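PDB 3ZTV: NAD nucleotidase from Haemophilus influenzae, which degrades NAD into adenosine and nicotinamide riboside in the periplasm, combining pyrophosphatase activity with the zinc-dependent action of a 5'-nucleotidase. Local coordinates for residues A[41-46]-A[291-296]; A[48-53]-A[90-95]; A[208-213]-A[249-254]; A[231-236]-A[327-332]. One frame throughout, in Å; residues are numbered along the deposited sequence.

Contact 1: residues A[41-46]-A[291-296]; sequences VDIGGF and PHVLMS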
# COMPACT_ATOMS: atom_id res chain seq x y z
N VAL A 41 -20.95 21.12 -34.26
CA VAL A 41 -19.64 21.41 -34.84
C VAL A 41 -18.79 20.14 -34.78
O VAL A 41 -19.12 19.20 -34.06
CB VAL A 41 -18.91 22.54 -34.08
CG1 VAL A 41 -19.76 23.81 -34.08
CG2 VAL A 41 -18.57 22.11 -32.65
N ASP A 42 -17.71 20.12 -35.57
CA ASP A 42 -16.73 19.04 -35.49
C ASP A 42 -15.52 19.50 -34.69
O ASP A 42 -15.05 20.63 -34.87
CB ASP A 42 -16.30 18.60 -36.88
CG ASP A 42 -17.41 17.90 -37.64
OD1 ASP A 42 -18.18 17.15 -37.01
OD2 ASP A 42 -17.53 18.14 -38.86
N ILE A 43 -15.02 18.62 -33.82
CA ILE A 43 -13.81 18.89 -33.03
C ILE A 43 -12.83 17.74 -33.13
O ILE A 43 -13.19 16.60 -33.43
CB ILE A 43 -14.13 19.13 -31.54
CG1 ILE A 43 -15.00 18.00 -30.96
CG2 ILE A 43 -14.79 20.48 -31.33
CD1 ILE A 43 -15.08 18.00 -29.44
N GLY A 44 -11.56 18.05 -32.89
CA GLY A 44 -10.56 17.03 -32.69
C GLY A 44 -9.99 16.39 -33.93
O GLY A 44 -9.96 16.99 -35.01
N GLY A 45 -9.53 15.15 -33.78
CA GLY A 45 -8.82 14.45 -34.82
C GLY A 45 -7.32 14.63 -34.67
O GLY A 45 -6.86 15.68 -34.21
N PHE A 46 -6.55 13.61 -35.04
CA PHE A 46 -5.11 13.66 -34.82
C PHE A 46 -4.36 14.58 -35.77
O PHE A 46 -3.25 15.00 -35.46
CB PHE A 46 -4.49 12.26 -34.78
CG PHE A 46 -3.64 12.03 -33.56
CD1 PHE A 46 -2.31 12.44 -33.53
CD2 PHE A 46 -4.17 11.41 -32.44
CE1 PHE A 46 -1.54 12.24 -32.41
CE2 PHE A 46 -3.39 11.20 -31.31
CZ PHE A 46 -2.07 11.62 -31.30
N PRO A 291 -6.18 25.98 -22.45
CA PRO A 291 -6.69 24.72 -22.99
C PRO A 291 -7.21 24.93 -24.41
O PRO A 291 -8.30 25.49 -24.59
CB PRO A 291 -7.83 24.37 -22.03
CG PRO A 291 -8.33 25.71 -21.56
CD PRO A 291 -7.18 26.69 -21.63
N HIS A 292 -6.45 24.51 -25.42
CA HIS A 292 -6.84 24.74 -26.82
C HIS A 292 -7.84 23.69 -27.30
O HIS A 292 -7.47 22.52 -27.45
CB HIS A 292 -5.63 24.67 -27.74
CG HIS A 292 -4.59 25.72 -27.50
ND1 HIS A 292 -3.51 25.55 -26.66
CD2 HIS A 292 -4.47 26.96 -28.02
CE1 HIS A 292 -2.77 26.64 -26.67
NE2 HIS A 292 -3.32 27.51 -27.49
N VAL A 293 -9.07 24.10 -27.56
CA VAL A 293 -10.05 23.20 -28.18
C VAL A 293 -9.88 23.25 -29.70
O VAL A 293 -9.94 24.32 -30.32
CB VAL A 293 -11.49 23.57 -27.80
CG1 VAL A 293 -12.48 22.71 -28.57
CG2 VAL A 293 -11.69 23.39 -26.32
N LEU A 294 -9.66 22.09 -30.30
CA LEU A 294 -9.40 21.96 -31.73
C LEU A 294 -10.73 21.82 -32.45
O LEU A 294 -11.42 20.82 -32.27
CB LEU A 294 -8.52 20.74 -31.98
CG LEU A 294 -7.24 20.68 -31.13
CD1 LEU A 294 -6.54 19.34 -31.31
CD2 LEU A 294 -6.30 21.84 -31.46
N MET A 295 -11.07 22.80 -33.28
CA MET A 295 -12.40 22.85 -33.89
C MET A 295 -12.35 23.14 -35.38
O MET A 295 -11.51 23.92 -35.84
CB MET A 295 -13.25 23.91 -33.17
CG MET A 295 -14.73 23.91 -33.53
SD MET A 295 -15.67 25.11 -32.55
CE MET A 295 -15.52 24.35 -30.93
N SER A 296 -13.22 22.49 -36.14
CA SER A 296 -13.40 22.80 -37.55
C SER A 296 -14.29 24.03 -37.75
O SER A 296 -15.20 24.27 -36.96
CB SER A 296 -14.01 21.61 -38.28
OG SER A 296 -14.31 21.93 -39.63
O HOH W 1 -17.23 22.41 -37.27
O HOH W 2 -16.01 19.75 -40.40
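The peptide carbonyls of Leu294 and Asp42 are the flat groups here: Gly44 N stands above the plane of the first, 36° out of it and 2.8 Å from Leu294 O, while Ser296 N, 2.9 Å from Asp42 O, is tilted less from the plane of the second. Together these two hydrogen bonds form an isolated beta bridge of antiparallel type, with Ile43 and Met295 as a non-hydrogen-bonded pair. It fastens the two-stranded hairpin 28-34/37-43 to strand 284-295 in the main mixed sheet of the calcineurin-like phosphoesterase domain. The strand directions make an angle of 120°, consistent with a pairing of only two bonds. Between them the paired CA atoms of Ile43 and Met295 come within 4.3 Å, and Ile43 CA also makes a CA-H...O contact of 3.2 Å with Leu294 O.

Beta-branched Val41 and Ile43 suit the extended chain and offer methyls to flexible Met295. The methionine turns at its last torsion (chi3 -67°), which brings CE to 4.0 Å from Ile43 CG2, with Val41 CG2 slightly farther off. Glycine suits the link into the next helix: Gly44 has positive phi, and Gly45, the N-cap, has backbone angles that would press a side chain against the preceding carbonyl oxygen. At the polar end, Asp42 OD1 forms a salt bridge with Lys299, and Ser296 OG bonds to His298 N. One water links Asp42 OD2 to Ser296 OG; another accepts from Asp42 N at 2.9 Å and donates to Ser296 O at 2.8 Å.

Contact 2: residues A[48-53]-A[90-95]; sequences AVNAKL and MNAGNF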
# COMPACT_ATOMS: atom_id res chain seq x y z
N ALA A 48 -5.32 17.66 -36.53
CA ALA A 48 -5.34 18.90 -35.76
C ALA A 48 -4.41 18.83 -34.55
O ALA A 48 -3.71 19.80 -34.25
CB ALA A 48 -6.76 19.23 -35.32
N VAL A 49 -4.39 17.70 -33.84
CA VAL A 49 -3.51 17.54 -32.68
C VAL A 49 -2.06 17.78 -33.08
O VAL A 49 -1.35 18.61 -32.48
CB VAL A 49 -3.64 16.15 -32.01
CG1 VAL A 49 -2.48 15.91 -31.06
CG2 VAL A 49 -4.96 16.05 -31.26
N ASN A 50 -1.60 17.06 -34.10
CA ASN A 50 -0.20 17.17 -34.49
C ASN A 50 0.15 18.54 -35.06
O ASN A 50 1.23 19.07 -34.76
CB ASN A 50 0.19 16.03 -35.44
CG ASN A 50 0.35 14.70 -34.71
OD1 ASN A 50 0.46 14.65 -33.49
ND2 ASN A 50 0.38 13.61 -35.47
N ALA A 51 -0.75 19.11 -35.84
CA ALA A 51 -0.53 20.46 -36.36
C ALA A 51 -0.38 21.47 -35.23
O ALA A 51 0.52 22.31 -35.24
CB ALA A 51 -1.66 20.87 -37.30
N LYS A 52 -1.28 21.41 -34.25
CA LYS A 52 -1.23 22.35 -33.14
C LYS A 52 0.01 22.15 -32.26
O LYS A 52 0.67 23.12 -31.87
CB LYS A 52 -2.52 22.29 -32.30
CG LYS A 52 -2.56 23.31 -31.17
CD LYS A 52 -3.33 24.57 -31.53
CE LYS A 52 -2.60 25.41 -32.56
NZ LYS A 52 -3.20 26.79 -32.67
N LEU A 53 0.35 20.90 -31.95
CA LEU A 53 1.57 20.61 -31.20
C LEU A 53 2.80 21.13 -31.96
O LEU A 53 3.69 21.74 -31.36
CB LEU A 53 1.71 19.11 -30.92
CG LEU A 53 0.76 18.49 -29.90
CD1 LEU A 53 0.92 16.97 -29.89
CD2 LEU A 53 0.98 19.07 -28.51
N MET A 90 0.91 8.96 -33.42
CA MET A 90 1.68 9.38 -32.25
C MET A 90 3.13 9.65 -32.62
O MET A 90 3.71 10.67 -32.23
CB MET A 90 1.60 8.32 -31.15
CG MET A 90 0.23 8.22 -30.51
SD MET A 90 0.00 6.75 -29.47
CE MET A 90 0.90 7.21 -27.98
N ASN A 91 3.73 8.75 -33.41
CA ASN A 91 5.09 8.95 -33.88
C ASN A 91 5.21 10.27 -34.64
O ASN A 91 6.18 11.01 -34.48
CB ASN A 91 5.53 7.79 -34.77
CG ASN A 91 5.82 6.53 -33.97
OD1 ASN A 91 5.97 6.56 -32.75
ND2 ASN A 91 5.93 5.40 -34.67
N ALA A 92 4.20 10.56 -35.47
CA ALA A 92 4.20 11.78 -36.28
C ALA A 92 4.10 13.05 -35.45
O ALA A 92 4.45 14.14 -35.91
CB ALA A 92 3.08 11.73 -37.32
N GLY A 93 3.60 12.93 -34.22
CA GLY A 93 3.53 14.05 -33.30
C GLY A 93 4.79 14.28 -32.49
O GLY A 93 4.90 15.29 -31.79
N ASN A 94 5.74 13.34 -32.55
CA ASN A 94 7.01 13.49 -31.84
C ASN A 94 6.84 13.87 -30.37
O ASN A 94 7.52 14.77 -29.86
CB ASN A 94 7.92 14.49 -32.57
CG ASN A 94 8.37 13.97 -33.92
OD1 ASN A 94 7.98 14.49 -34.96
ND2 ASN A 94 9.20 12.94 -33.90
N PHE A 95 5.94 13.18 -29.69
CA PHE A 95 5.82 13.29 -28.24
C PHE A 95 7.15 12.95 -27.56
O PHE A 95 7.87 12.06 -28.02
CB PHE A 95 4.74 12.33 -27.74
CG PHE A 95 3.35 12.73 -28.14
CD1 PHE A 95 2.82 12.35 -29.37
CD2 PHE A 95 2.58 13.48 -27.29
CE1 PHE A 95 1.53 12.73 -29.73
CE2 PHE A 95 1.30 13.87 -27.65
CZ PHE A 95 0.78 13.49 -28.87
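Asn50, in the second turn of helix 46-59, comes against Gly93 in the final turn of helix 84-93, with their CA atoms only 5.0 Å apart. Both helices pack on one side of the central mixed sheet; helix 84-93 belongs to the beta-alpha-beta crossover that joins parallel strands 63-67 and 97-99. Its last turn is tightened, Gly93 N and Asn94 N each bonding to the carbonyl three residues back, and Asn94 then leaves the helix with positive phi.

Glycine makes the close approach possible. Asn50 OD1 lies 3.1 Å from Gly93 CA, in the space that a beta carbon would need. In the amide of Asn50, chi2 of -15° sets OD1 at Gly93; ND2, the other branch, lies beside Ala92, whose small CB is 3.8 Å away. ND2 is satisfied beyond these segments, by Thr339 OG1 and Val89 O. The contact buries OD1, which has no hydrogen-bonding partner in the model.

One turn further along, branched Leu53 crosses the Phe95 side chain at about a right angle. Both also reach down to Val65 of strand 63-67, filling the layer between helices and sheet, whereas the carbonyl O of Met90 lies in plane at the edge of the ring. The closest apolar approach is Leu53 CD1 to Phe95 CZ, 3.6 Å, an oblique approach to the ring.

Contact 3: residues A[208-213]-A[249-254]; sequences KNIEIA and LEFKNP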
# COMPACT_ATOMS: atom_id res chain seq x y z
N LYS A 208 -7.58 10.78 -7.95
CA LYS A 208 -6.38 10.26 -7.32
C LYS A 208 -5.21 11.24 -7.46
O LYS A 208 -4.43 11.41 -6.53
CB LYS A 208 -6.01 8.88 -7.89
CG LYS A 208 -4.72 8.30 -7.33
CD LYS A 208 -4.78 7.99 -5.84
CE LYS A 208 -5.83 6.96 -5.51
NZ LYS A 208 -5.75 6.55 -4.08
N ASN A 209 -5.10 11.91 -8.60
CA ASN A 209 -4.05 12.90 -8.79
C ASN A 209 -4.20 14.13 -7.87
O ASN A 209 -3.20 14.70 -7.41
CB ASN A 209 -3.94 13.34 -10.26
CG ASN A 209 -3.34 12.27 -11.15
OD1 ASN A 209 -2.75 11.30 -10.65
ND2 ASN A 209 -3.46 12.45 -12.46
N ILE A 210 -5.44 14.54 -7.61
CA ILE A 210 -5.71 15.60 -6.64
C ILE A 210 -5.31 15.14 -5.23
O ILE A 210 -4.74 15.92 -4.45
CB ILE A 210 -7.19 16.03 -6.73
CG1 ILE A 210 -7.42 16.79 -8.03
CG2 ILE A 210 -7.58 16.89 -5.53
CD1 ILE A 210 -8.89 16.96 -8.42
N GLU A 211 -5.60 13.89 -4.89
CA GLU A 211 -5.14 13.33 -3.63
C GLU A 211 -3.61 13.34 -3.53
O GLU A 211 -3.04 13.71 -2.49
CB GLU A 211 -5.69 11.92 -3.44
CG GLU A 211 -5.50 11.34 -2.05
CD GLU A 211 -6.02 9.91 -1.92
OE1 GLU A 211 -6.32 9.28 -2.95
OE2 GLU A 211 -6.11 9.43 -0.78
N ILE A 212 -2.93 12.91 -4.59
CA ILE A 212 -1.47 12.93 -4.61
C ILE A 212 -0.93 14.35 -4.38
O ILE A 212 0.00 14.55 -3.58
CB ILE A 212 -0.93 12.32 -5.93
CG1 ILE A 212 -1.21 10.82 -5.99
CG2 ILE A 212 0.55 12.60 -6.10
CD1 ILE A 212 -0.92 10.17 -7.35
N ALA A 213 -1.53 15.33 -5.06
CA ALA A 213 -1.10 16.72 -4.91
C ALA A 213 -1.14 17.17 -3.45
O ALA A 213 -0.27 17.91 -3.00
CB ALA A 213 -1.95 17.63 -5.77
N LEU A 249 -5.76 23.26 -11.98
CA LEU A 249 -6.00 23.32 -10.55
C LEU A 249 -4.68 23.52 -9.80
O LEU A 249 -3.62 23.14 -10.29
CB LEU A 249 -6.65 22.02 -10.06
CG LEU A 249 -8.09 21.79 -10.51
CD1 LEU A 249 -8.55 20.40 -10.08
CD2 LEU A 249 -8.99 22.88 -9.94
N GLU A 250 -4.78 24.13 -8.62
CA GLU A 250 -3.61 24.38 -7.78
C GLU A 250 -3.88 23.96 -6.34
O GLU A 250 -4.92 24.27 -5.79
CB GLU A 250 -3.22 25.87 -7.79
CG GLU A 250 -2.00 26.18 -6.93
CD GLU A 250 -1.63 27.66 -6.90
OE1 GLU A 250 -2.11 28.45 -7.74
OE2 GLU A 250 -0.82 28.02 -6.01
N PHE A 251 -2.91 23.26 -5.74
CA PHE A 251 -2.97 22.81 -4.35
C PHE A 251 -1.68 23.16 -3.63
O PHE A 251 -0.73 23.63 -4.26
CB PHE A 251 -3.22 21.30 -4.31
CG PHE A 251 -4.48 20.89 -5.00
CD1 PHE A 251 -5.69 20.93 -4.34
CD2 PHE A 251 -4.47 20.53 -6.35
CE1 PHE A 251 -6.87 20.59 -4.99
CE2 PHE A 251 -5.65 20.20 -7.01
CZ PHE A 251 -6.85 20.23 -6.32
N LYS A 252 -1.67 22.96 -2.32
CA LYS A 252 -0.43 22.90 -1.55
C LYS A 252 -0.18 21.47 -1.10
O LYS A 252 -1.11 20.79 -0.63
CB LYS A 252 -0.52 23.79 -0.30
CG LYS A 252 -0.22 25.27 -0.51
CD LYS A 252 -0.25 26.02 0.84
CE LYS A 252 0.03 27.50 0.68
NZ LYS A 252 1.44 27.78 0.29
N ASN A 253 1.05 21.02 -1.22
CA ASN A 253 1.41 19.72 -0.67
C ASN A 253 1.66 19.85 0.84
O ASN A 253 1.60 20.96 1.39
CB ASN A 253 2.58 19.10 -1.45
CG ASN A 253 3.89 19.85 -1.29
OD1 ASN A 253 4.07 20.64 -0.35
ND2 ASN A 253 4.83 19.59 -2.20
N PRO A 254 1.92 18.73 1.54
CA PRO A 254 2.09 18.82 3.00
C PRO A 254 3.22 19.77 3.41
O PRO A 254 3.16 20.36 4.50
CB PRO A 254 2.40 17.37 3.40
CG PRO A 254 1.62 16.56 2.36
CD PRO A 254 1.80 17.34 1.08
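Phe251 reaches from strand 249-252 to helix 206-215 and meets two residues one turn apart, Ile210 and Ala213. Its ring tip meets both branches at Ile210 CB, CZ lying 3.5 Å from CG2 with CG1 a little farther away. Nearer the root of the same ring, Ala213 CB sits 3.9 Å from Phe251 CD2; a side chain this small lets the helix come down close to the strand. Both approaches to the ring are oblique. Ile210 extends CD1 past the phenyl group to Leu249 CD1, at 3.8 Å, so that Leu249 and Phe251, two apart on the strand, both serve this helix.

Past these side chains, the two backbones draw together where the strand ends: Asn253 CA makes a CA-H...O contact of 3.4 Å with Ala213 O. Asn253 is itself held by a bond from Glu257 N to its OD1, within the turn leading into strand 258-263.

The helix axis runs 8.8 Å from that of the strand, at 37°. Helix 206-215 is the connection of a beta-alpha-beta crossover between parallel strands 198-203 and 221-224, and it also covers strand 249-252, an edge strand of their six-stranded sheet. Ala213 additionally touches Val259, Val261 and Ile222 on inner strands.

Cohesion thus comes from apolar surfaces in van der Waals contact. Ala213 O, buried without a hydrogen-bonding partner in the model, has merely the weak polar contribution of the Asn253 CA-H.

Contact 4: residues A[231-236]-A[327-332]; sequences YGNDEL and MKSISL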
# COMPACT_ATOMS: atom_id res chain seq x y z
N TYR A 231 -10.72 20.56 -18.45
CA TYR A 231 -10.27 21.65 -17.58
C TYR A 231 -10.29 22.87 -18.49
O TYR A 231 -9.65 22.88 -19.54
CB TYR A 231 -8.86 21.40 -17.03
CG TYR A 231 -8.70 20.39 -15.90
CD1 TYR A 231 -9.16 19.08 -16.02
CD2 TYR A 231 -8.05 20.74 -14.71
CE1 TYR A 231 -8.99 18.15 -15.01
CE2 TYR A 231 -7.87 19.81 -13.69
CZ TYR A 231 -8.34 18.53 -13.85
OH TYR A 231 -8.14 17.62 -12.83
N GLY A 232 -11.02 23.90 -18.09
CA GLY A 232 -11.29 25.01 -18.99
C GLY A 232 -11.15 26.38 -18.36
O GLY A 232 -10.35 26.61 -17.44
N ASN A 233 -11.94 27.32 -18.89
CA ASN A 233 -11.87 28.72 -18.48
C ASN A 233 -13.16 29.40 -18.90
O ASN A 233 -14.07 28.76 -19.42
CB ASN A 233 -10.67 29.40 -19.12
CG ASN A 233 -10.68 29.29 -20.65
OD1 ASN A 233 -11.73 29.19 -21.28
ND2 ASN A 233 -9.49 29.33 -21.24
N ASP A 234 -13.25 30.70 -18.64
CA ASP A 234 -14.48 31.44 -18.93
C ASP A 234 -14.88 31.39 -20.40
O ASP A 234 -16.07 31.30 -20.70
CB ASP A 234 -14.38 32.88 -18.43
CG ASP A 234 -14.41 32.97 -16.92
OD1 ASP A 234 -14.89 32.01 -16.27
OD2 ASP A 234 -13.95 34.00 -16.38
N GLU A 235 -13.91 31.47 -21.31
CA GLU A 235 -14.20 31.33 -22.74
C GLU A 235 -14.93 30.02 -23.04
O GLU A 235 -15.96 30.02 -23.71
CB GLU A 235 -12.92 31.41 -23.58
CG GLU A 235 -12.44 32.81 -23.92
CD GLU A 235 -11.35 32.81 -24.99
OE1 GLU A 235 -10.85 31.71 -25.33
OE2 GLU A 235 -11.00 33.90 -25.51
N LEU A 236 -14.41 28.91 -22.55
CA LEU A 236 -15.03 27.62 -22.84
C LEU A 236 -16.37 27.46 -22.13
O LEU A 236 -17.30 26.84 -22.66
CB LEU A 236 -14.06 26.48 -22.52
CG LEU A 236 -12.73 26.54 -23.28
CD1 LEU A 236 -11.92 25.27 -23.00
CD2 LEU A 236 -12.93 26.71 -24.79
N MET A 327 -11.65 33.97 -30.21
CA MET A 327 -11.39 33.29 -28.94
C MET A 327 -10.01 32.66 -28.86
O MET A 327 -9.61 31.89 -29.74
CB MET A 327 -12.47 32.24 -28.69
CG MET A 327 -13.84 32.85 -28.68
SD MET A 327 -15.15 31.63 -28.51
CE MET A 327 -14.76 30.97 -26.91
N LYS A 328 -9.30 32.97 -27.78
CA LYS A 328 -7.95 32.48 -27.54
C LYS A 328 -7.89 30.96 -27.38
O LYS A 328 -6.90 30.33 -27.74
CB LYS A 328 -7.37 33.18 -26.30
CG LYS A 328 -5.95 32.81 -25.97
CD LYS A 328 -5.33 33.83 -25.02
CE LYS A 328 -3.83 33.64 -24.94
NZ LYS A 328 -3.25 33.40 -26.30
N SER A 329 -8.95 30.38 -26.83
CA SER A 329 -8.96 28.96 -26.46
C SER A 329 -9.57 28.05 -27.53
O SER A 329 -9.72 26.85 -27.29
CB SER A 329 -9.70 28.76 -25.14
OG SER A 329 -9.21 29.65 -24.13
N ILE A 330 -9.96 28.62 -28.66
CA ILE A 330 -10.45 27.86 -29.81
C ILE A 330 -9.39 27.95 -30.90
O ILE A 330 -8.91 29.04 -31.23
CB ILE A 330 -11.79 28.43 -30.36
CG1 ILE A 330 -12.87 28.38 -29.28
CG2 ILE A 330 -12.21 27.69 -31.64
CD1 ILE A 330 -13.22 26.98 -28.79
N SER A 331 -9.03 26.81 -31.48
CA SER A 331 -8.09 26.79 -32.58
C SER A 331 -8.78 26.17 -33.78
O SER A 331 -9.14 24.99 -33.76
CB SER A 331 -6.86 25.98 -32.20
OG SER A 331 -5.83 26.12 -33.16
N LEU A 332 -8.96 26.95 -34.84
CA LEU A 332 -9.71 26.48 -36.02
C LEU A 332 -8.84 25.89 -37.12
O LEU A 332 -7.82 26.46 -37.50
CB LEU A 332 -10.56 27.61 -36.62
CG LEU A 332 -11.63 28.21 -35.73
CD1 LEU A 332 -12.14 29.53 -36.32
CD2 LEU A 332 -12.78 27.25 -35.50
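The N-terminus of helix 234-238 meets a type I beta turn, Met327 to Ile330, through Glu235 and Ser329. Asn233 is the N-cap, its OD1 accepting from Leu236 N, and the carboxylate of Glu235 in the first turn clasps the backbone of the facing turn. Each carboxylate oxygen uses its syn lone pair: OE1 takes Ser329 N at 2.8 Å, and OE2 takes Lys328 N at 3.0 Å. Two consecutive peptide N-H groups suit a flat carboxylate, and the pair of bonds fixes its rotation. The extended glutamate chain (chi2 -168°) carries CD across the gap.

Ser329 adds a further grip. Its OG donates to Glu235 OE1 at 2.9 Å, arriving from above the carboxylate plane, 38° out of it, so OE1 holds two donors. The same OG accepts from Asn233 ND2, also at 2.9 Å, with a nearly straight bond of 166° lying close to the amide plane. A short hydroxyl that can donate and accept is thus well matched to its place between cap and carboxylate. Asparagine, in turn, caps the helix with its oxygen and reaches the turn with its nitrogen.

Apolar groups close the sides: Leu236 CD2 lies 3.8 Å from Ser329 CB and 4.0 Å from Ile330 CD1; Met327 bends at its last torsion and puts its methyl CE against the carbonyl, 3.5 Å from Glu235 O. Strand 284-295 adjoins both segments, with Pro291 touching Asn233 and Leu236, and Val293 pairing by backbone bonds with Ser329 and Ser331 where strand 330-332 forms an edge of the seven-stranded sheet.

Overall arrangement
From the N terminus, residues 41-46 open the largest loop, closed at 291-296 by contact 1 after 244 intervening residues. Contact 2 lies nested inside it and closes at 90-95 before contact 3 opens at 208-213; contact 3 is nested in the same loop. Contact 4 starts at 231-236, within the span of contact 3, and ends at 327-332, beyond contact 1, so it crosses both. Leu294 packs on Val49 and Lys52, joining contacts 1 and 2, and Lys52 NZ bonds to Ser331 OG of contact 4. Contacts 1, 2 and 4 gather round the seven-stranded sheet, contact 3 belongs to the six-stranded one, and Tyr231 on Leu249 joins the two groups.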